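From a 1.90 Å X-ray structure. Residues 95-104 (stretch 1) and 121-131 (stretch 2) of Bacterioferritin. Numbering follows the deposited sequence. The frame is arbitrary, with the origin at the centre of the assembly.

Stretch 1, residues 95-104: IEYDVLNRLK
Stretch 2 (121-131) LLEKIVADEEE

How do the two backbones lie? Both stretches are helical throughout, with phi/psi near -63/-42 and i to i+4 bonds such as Leu 103 N to Val 99 O at 2.8 Å. They run roughly antiparallel, at 147° between N-to-C directions, and their axes approach to 9.7 Å. CA-to-CA pairs set the register: Glu 96 to Glu 129 at 5.9 Å, Leu 100 to Val 126 at 6.5 Å, Leu 103 to Leu 122 at 6.8 Å.

What holds the helices together? No hydrogen bond crosses between them, so the contact is mainly apolar packing, burying 407 Å² in all. Leu 103 (m, t) points toward the partner helix, with its CB 3.5 Å from Val 126 CG2 and its CD1 3.8 Å from Ile 125 CG2. Its CD2 lies 4.4 Å from Leu 122 CD2; Leu 122 and Ile 125 are also m, t.

How does Leu 100 take part? Its CA-to-CB bond points sideways, but the m, t rotamer brings CD2 within 4.1 Å of both Val 126 CG1 and Glu 130 CG.

Where does Glu 129 fit? Its chi1 and chi2 are both m, chi3 is -110°, and the folded chain places OE1 3.8 Å from Val 99 CG2 (Val 99 is t) and 4.4 Å from Glu 96 CA.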

ATOM      1  N   ILE A  95       5.381  53.311 -13.622  1.00 24.44           N
ATOM      2  CA  ILE A  95       4.024  53.047 -13.198  1.00 23.07           C
ATOM      3  C   ILE A  95       3.847  52.662 -11.703  1.00 23.99           C
ATOM      4  O   ILE A  95       2.964  53.096 -11.041  1.00 23.74           O
ATOM      5  CB  ILE A  95       3.349  52.024 -14.147  1.00 24.57           C
ATOM      6  CG1 ILE A  95       1.895  51.839 -13.776  1.00 23.35           C
ATOM      7  CG2 ILE A  95       4.039  50.734 -14.129  1.00 19.59           C
ATOM      8  CD1 ILE A  95       1.030  51.700 -14.916  1.00 25.26           C
ATOM      9  N   GLU A  96       4.721  51.847 -11.181  1.00 22.42           N
ATOM     10  CA  GLU A  96       4.702  51.559  -9.774  1.00 23.62           C
ATOM     11  C   GLU A  96       4.958  52.844  -8.935  1.00 23.78           C
ATOM     12  O   GLU A  96       4.336  53.036  -7.933  1.00 23.04           O
ATOM     13  CB  GLU A  96       5.727  50.489  -9.437  1.00 23.12           C
ATOM     14  CG  GLU A  96       5.678  49.233 -10.267  1.00 28.62           C
ATOM     15  CD  GLU A  96       7.059  48.742 -10.523  1.00 39.12           C
ATOM     16  OE1 GLU A  96       7.981  49.201  -9.808  1.00 45.56           O
ATOM     17  OE2 GLU A  96       7.281  47.908 -11.404  1.00 42.94           O
ATOM     18  N   TYR A  97       5.877  53.701  -9.360  1.00 22.30           N
ATOM     19  CA  TYR A  97       6.109  54.966  -8.678  1.00 21.79           C
ATOM     20  C   TYR A  97       4.877  55.851  -8.747  1.00 20.42           C
ATOM     21  O   TYR A  97       4.537  56.469  -7.799  1.00 20.52           O
ATOM     22  CB  TYR A  97       7.359  55.671  -9.158  1.00 22.52           C
ATOM     23  CG  TYR A  97       8.604  55.257  -8.431  1.00 25.80           C
ATOM     24  CD1 TYR A  97       8.713  55.455  -7.083  1.00 31.63           C
ATOM     25  CD2 TYR A  97       9.670  54.729  -9.079  1.00 24.97           C
ATOM     26  CE1 TYR A  97       9.789  55.107  -6.428  1.00 30.38           C
ATOM     27  CE2 TYR A  97      10.751  54.362  -8.418  1.00 25.95           C
ATOM     28  CZ  TYR A  97      10.822  54.561  -7.083  1.00 28.71           C
ATOM     29  OH  TYR A  97      11.902  54.223  -6.355  1.00 29.63           O
ATOM     30  N   ASP A  98       4.206  55.844  -9.880  1.00 18.48           N
ATOM     31  CA  ASP A  98       2.977  56.558 -10.016  1.00 21.66           C
ATOM     32  C   ASP A  98       1.990  56.028  -9.008  1.00 20.11           C
ATOM     33  O   ASP A  98       1.347  56.778  -8.406  1.00 22.57           O
ATOM     34  CB  ASP A  98       2.382  56.459 -11.399  1.00 22.09           C
ATOM     35  CG  ASP A  98       2.905  57.475 -12.325  1.00 28.17           C
ATOM     36  OD1 ASP A  98       3.869  58.086 -11.982  1.00 33.57           O
ATOM     37  OD2 ASP A  98       2.381  57.635 -13.412  1.00 33.96           O
ATOM     38  N   VAL A  99       1.931  54.736  -8.792  1.00 20.72           N
ATOM     39  CA  VAL A  99       1.030  54.199  -7.771  1.00 21.09           C
ATOM     40  C   VAL A  99       1.371  54.691  -6.354  1.00 23.04           C
ATOM     41  O   VAL A  99       0.519  55.054  -5.609  1.00 18.19           O
ATOM     42  CB  VAL A  99       0.963  52.655  -7.796  1.00 21.38           C
ATOM     43  CG1 VAL A  99       0.378  52.131  -6.526  1.00 21.23           C
ATOM     44  CG2 VAL A  99       0.132  52.229  -8.898  1.00 18.05           C
ATOM     45  N   LEU A 100       2.640  54.704  -6.024  1.00 22.49           N
ATOM     46  CA  LEU A 100       3.009  55.145  -4.723  1.00 25.31           C
ATOM     47  C   LEU A 100       2.613  56.606  -4.555  1.00 26.37           C
ATOM     48  O   LEU A 100       2.037  56.958  -3.600  1.00 28.78           O
ATOM     49  CB  LEU A 100       4.469  54.913  -4.480  1.00 25.82           C
ATOM     50  CG  LEU A 100       4.957  53.482  -4.401  1.00 23.20           C
ATOM     51  CD1 LEU A 100       6.414  53.515  -4.112  1.00 23.93           C
ATOM     52  CD2 LEU A 100       4.250  52.728  -3.360  1.00 18.89           C
ATOM     53  N   ASN A 101       2.847  57.417  -5.558  1.00 27.55           N
ATOM     54  CA  ASN A 101       2.504  58.798  -5.494  1.00 27.42           C
ATOM     55  C   ASN A 101       0.998  58.998  -5.262  1.00 26.50           C
ATOM     56  O   ASN A 101       0.633  59.832  -4.513  1.00 25.10           O
ATOM     57  CB  ASN A 101       2.975  59.498  -6.750  1.00 29.03           C
ATOM     58  CG  ASN A 101       4.518  59.601  -6.856  1.00 32.50           C
ATOM     59  OD1 ASN A 101       5.012  60.088  -7.847  1.00 34.23           O
ATOM     60  ND2 ASN A 101       5.246  59.152  -5.866  1.00 37.14           N
ATOM     61  N   ARG A 102       0.151  58.251  -5.931  1.00 22.87           N
ATOM     62  CA  ARG A 102      -1.270  58.285  -5.680  1.00 25.52           C
ATOM     63  C   ARG A 102      -1.779  57.663  -4.363  1.00 22.68           C
ATOM     64  O   ARG A 102      -2.608  58.194  -3.746  1.00 24.36           O
ATOM     65  CB  ARG A 102      -2.068  57.759  -6.902  1.00 24.68           C
ATOM     66  CG  ARG A 102      -3.493  57.414  -6.595  1.00 30.08           C
ATOM     67  CD  ARG A 102      -4.247  56.827  -7.765  1.00 31.06           C
ATOM     68  NE  ARG A 102      -3.624  55.636  -8.269  1.00 31.65           N
ATOM     69  CZ  ARG A 102      -2.738  55.611  -9.242  1.00 33.03           C
ATOM     70  NH1 ARG A 102      -2.380  56.709  -9.854  1.00 34.54           N
ATOM     71  NH2 ARG A 102      -2.215  54.502  -9.601  1.00 24.47           N
ATOM     72  N   LEU A 103      -1.295  56.499  -4.013  1.00 21.01           N
ATOM     73  CA  LEU A 103      -1.634  55.785  -2.798  1.00 20.60           C
ATOM     74  C   LEU A 103      -1.177  56.356  -1.433  1.00 20.13           C
ATOM     75  O   LEU A 103      -1.829  56.146  -0.452  1.00 16.47           O
ATOM     76  CB  LEU A 103      -1.310  54.312  -2.915  1.00 18.57           C
ATOM     77  CG  LEU A 103      -2.039  53.673  -4.078  1.00 20.92           C
ATOM     78  CD1 LEU A 103      -2.022  52.243  -3.965  1.00 18.37           C
ATOM     79  CD2 LEU A 103      -3.413  54.179  -4.179  1.00 17.50           C
ATOM     80  N   LYS A 104      -0.018  57.007  -1.397  1.00 20.81           N
ATOM     81  CA  LYS A 104       0.459  57.451  -0.115  1.00 21.50           C
ATOM     82  C   LYS A 104      -0.514  58.465   0.476  1.00 21.44           C
ATOM     83  O   LYS A 104      -1.010  58.281   1.519  1.00 21.01           O
ATOM     84  CB  LYS A 104       1.815  58.052  -0.216  1.00 20.17           C
ATOM     85  CG  LYS A 104       2.986  57.126  -0.346  1.00 22.29           C
ATOM     86  CD  LYS A 104       4.071  57.932  -0.943  1.00 23.35           C
ATOM     87  CE  LYS A 104       5.424  57.413  -0.681  1.00 33.75           C
ATOM     88  NZ  LYS A 104       6.352  58.545  -0.513  1.00 39.33           N
ATOM     89  N   LEU A 121      -7.063  47.712   1.908  1.00 14.91           N
ATOM     90  CA  LEU A 121      -6.763  47.191   0.621  1.00 18.72           C
ATOM     91  C   LEU A 121      -5.625  47.995  -0.076  1.00 19.17           C
ATOM     92  O   LEU A 121      -4.765  47.444  -0.664  1.00 15.83           O
ATOM     93  CB  LEU A 121      -8.017  47.200  -0.212  1.00 19.07           C
ATOM     94  CG  LEU A 121      -7.870  46.979  -1.701  1.00 23.57           C
ATOM     95  CD1 LEU A 121      -7.296  45.676  -1.973  1.00 26.94           C
ATOM     96  CD2 LEU A 121      -9.128  47.142  -2.374  1.00 23.50           C
ATOM     97  N   LEU A 122      -5.667  49.305   0.024  1.00 17.66           N
ATOM     98  CA  LEU A 122      -4.686  50.138  -0.603  1.00 16.60           C
ATOM     99  C   LEU A 122      -3.345  49.933   0.058  1.00 18.24           C
ATOM    100  O   LEU A 122      -2.337  50.013  -0.562  1.00 20.81           O
ATOM    101  CB  LEU A 122      -5.158  51.553  -0.664  1.00 16.84           C
ATOM    102  CG  LEU A 122      -6.482  51.672  -1.412  1.00 20.30           C
ATOM    103  CD1 LEU A 122      -7.050  53.004  -1.399  1.00 17.99           C
ATOM    104  CD2 LEU A 122      -6.378  51.190  -2.809  1.00 18.64           C
ATOM    105  N   GLU A 123      -3.389  49.666   1.344  1.00 18.95           N
ATOM    106  CA  GLU A 123      -2.219  49.434   2.143  1.00 19.66           C
ATOM    107  C   GLU A 123      -1.449  48.203   1.655  1.00 20.14           C
ATOM    108  O   GLU A 123      -0.238  48.213   1.523  1.00 17.51           O
ATOM    109  CB  GLU A 123      -2.580  49.305   3.615  1.00 20.44           C
ATOM    110  CG  GLU A 123      -2.493  50.594   4.384  1.00 20.99           C
ATOM    111  CD  GLU A 123      -2.941  50.491   5.817  1.00 29.00           C
ATOM    112  OE1 GLU A 123      -3.015  49.395   6.346  1.00 28.63           O
ATOM    113  OE2 GLU A 123      -3.247  51.517   6.384  1.00 26.43           O
ATOM    114  N   LYS A 124      -2.197  47.162   1.359  1.00 17.06           N
ATOM    115  CA  LYS A 124      -1.626  45.950   0.792  1.00 19.63           C
ATOM    116  C   LYS A 124      -0.995  46.157  -0.563  1.00 16.91           C
ATOM    117  O   LYS A 124       0.085  45.715  -0.794  1.00 20.61           O
ATOM    118  CB  LYS A 124      -2.662  44.822   0.800  1.00 18.29           C
ATOM    119  CG  LYS A 124      -3.056  44.533   2.161  1.00 21.46           C
ATOM    120  CD  LYS A 124      -4.118  43.553   2.376  1.00 27.38           C
ATOM    121  CE  LYS A 124      -3.988  43.035   3.776  1.00 28.97           C
ATOM    122  NZ  LYS A 124      -5.222  42.613   4.452  1.00 37.33           N
ATOM    123  N   ILE A 125      -1.656  46.898  -1.413  1.00 17.28           N
ATOM    124  CA  ILE A 125      -1.165  47.188  -2.744  1.00 18.15           C
ATOM    125  C   ILE A 125       0.159  47.940  -2.750  1.00 18.82           C
ATOM    126  O   ILE A 125       1.055  47.664  -3.515  1.00 19.11           O
ATOM    127  CB  ILE A 125      -2.191  47.964  -3.531  1.00 16.26           C
ATOM    128  CG1 ILE A 125      -3.426  47.120  -3.763  1.00 14.16           C
ATOM    129  CG2 ILE A 125      -1.602  48.528  -4.785  1.00 16.07           C
ATOM    130  CD1 ILE A 125      -4.412  47.699  -4.495  1.00 11.58           C
ATOM    131  N   VAL A 126       0.259  48.881  -1.844  1.00 19.93           N
ATOM    132  CA  VAL A 126       1.432  49.655  -1.669  1.00 18.74           C
ATOM    133  C   VAL A 126       2.607  48.793  -1.267  1.00 18.35           C
ATOM    134  O   VAL A 126       3.699  48.988  -1.749  1.00 16.97           O
ATOM    135  CB  VAL A 126       1.259  50.749  -0.619  1.00 20.52           C
ATOM    136  CG1 VAL A 126       2.577  51.036  -0.001  1.00 21.33           C
ATOM    137  CG2 VAL A 126       0.674  51.980  -1.230  1.00 16.34           C
ATOM    138  N   ALA A 127       2.361  47.842  -0.371  1.00 16.49           N
ATOM    139  CA  ALA A 127       3.435  46.970   0.048  1.00 16.26           C
ATOM    140  C   ALA A 127       3.958  46.136  -1.135  1.00 17.40           C
ATOM    141  O   ALA A 127       5.163  46.020  -1.375  1.00 15.78           O
ATOM    142  CB  ALA A 127       3.013  46.115   1.189  1.00 15.22           C
ATOM    143  N   ASP A 128       3.014  45.622  -1.899  1.00 19.59           N
ATOM    144  CA  ASP A 128       3.347  44.824  -3.034  1.00 21.33           C
ATOM    145  C   ASP A 128       4.139  45.629  -4.060  1.00 23.50           C
ATOM    146  O   ASP A 128       5.136  45.173  -4.536  1.00 22.79           O
ATOM    147  CB  ASP A 128       2.103  44.230  -3.681  1.00 23.18           C
ATOM    148  CG  ASP A 128       1.305  43.296  -2.758  1.00 27.10           C
ATOM    149  OD1 ASP A 128       0.148  43.004  -3.059  1.00 32.37           O
ATOM    150  OD2 ASP A 128       1.805  42.883  -1.735  1.00 33.00           O
ATOM    151  N   GLU A 129       3.699  46.846  -4.349  1.00 23.26           N
ATOM    152  CA  GLU A 129       4.369  47.704  -5.296  1.00 22.97           C
ATOM    153  C   GLU A 129       5.773  48.026  -4.809  1.00 22.80           C
ATOM    154  O   GLU A 129       6.644  48.137  -5.580  1.00 23.72           O
ATOM    155  CB  GLU A 129       3.591  48.973  -5.599  1.00 24.28           C
ATOM    156  CG  GLU A 129       2.176  48.797  -6.013  1.00 27.62           C
ATOM    157  CD  GLU A 129       2.045  48.127  -7.356  1.00 33.76           C
ATOM    158  OE1 GLU A 129       1.642  48.794  -8.299  1.00 37.70           O
ATOM    159  OE2 GLU A 129       2.364  46.952  -7.453  1.00 29.85           O
ATOM    160  N   GLU A 130       5.954  48.195  -3.522  1.00 20.87           N
ATOM    161  CA  GLU A 130       7.273  48.480  -2.997  1.00 22.68           C
ATOM    162  C   GLU A 130       8.228  47.304  -3.283  1.00 22.37           C
ATOM    163  O   GLU A 130       9.340  47.476  -3.745  1.00 19.01           O
ATOM    164  CB  GLU A 130       7.216  48.820  -1.512  1.00 20.53           C
ATOM    165  CG  GLU A 130       6.364  50.005  -1.137  1.00 27.24           C
ATOM    166  CD  GLU A 130       6.412  50.365   0.335  1.00 21.75           C
ATOM    167  OE1 GLU A 130       6.468  49.500   1.142  1.00 30.68           O
ATOM    168  OE2 GLU A 130       6.384  51.485   0.679  1.00 22.62           O
ATOM    169  N   GLU A 131       7.709  46.111  -3.065  1.00 21.63           N
ATOM    170  CA  GLU A 131       8.474  44.912  -3.381  1.00 23.43           C
ATOM    171  C   GLU A 131       8.833  44.909  -4.848  1.00 21.65           C
ATOM    172  O   GLU A 131       9.957  44.715  -5.202  1.00 23.12           O
ATOM    173  CB  GLU A 131       7.709  43.641  -3.001  1.00 22.56           C
ATOM    174  CG  GLU A 131       7.580  43.467  -1.527  1.00 29.25           C
ATOM    175  CD  GLU A 131       7.447  42.031  -1.047  1.00 37.13           C
ATOM    176  OE1 GLU A 131       7.544  41.088  -1.826  1.00 35.92           O
ATOM    177  OE2 GLU A 131       7.255  41.857   0.156  1.00 40.66           O
TER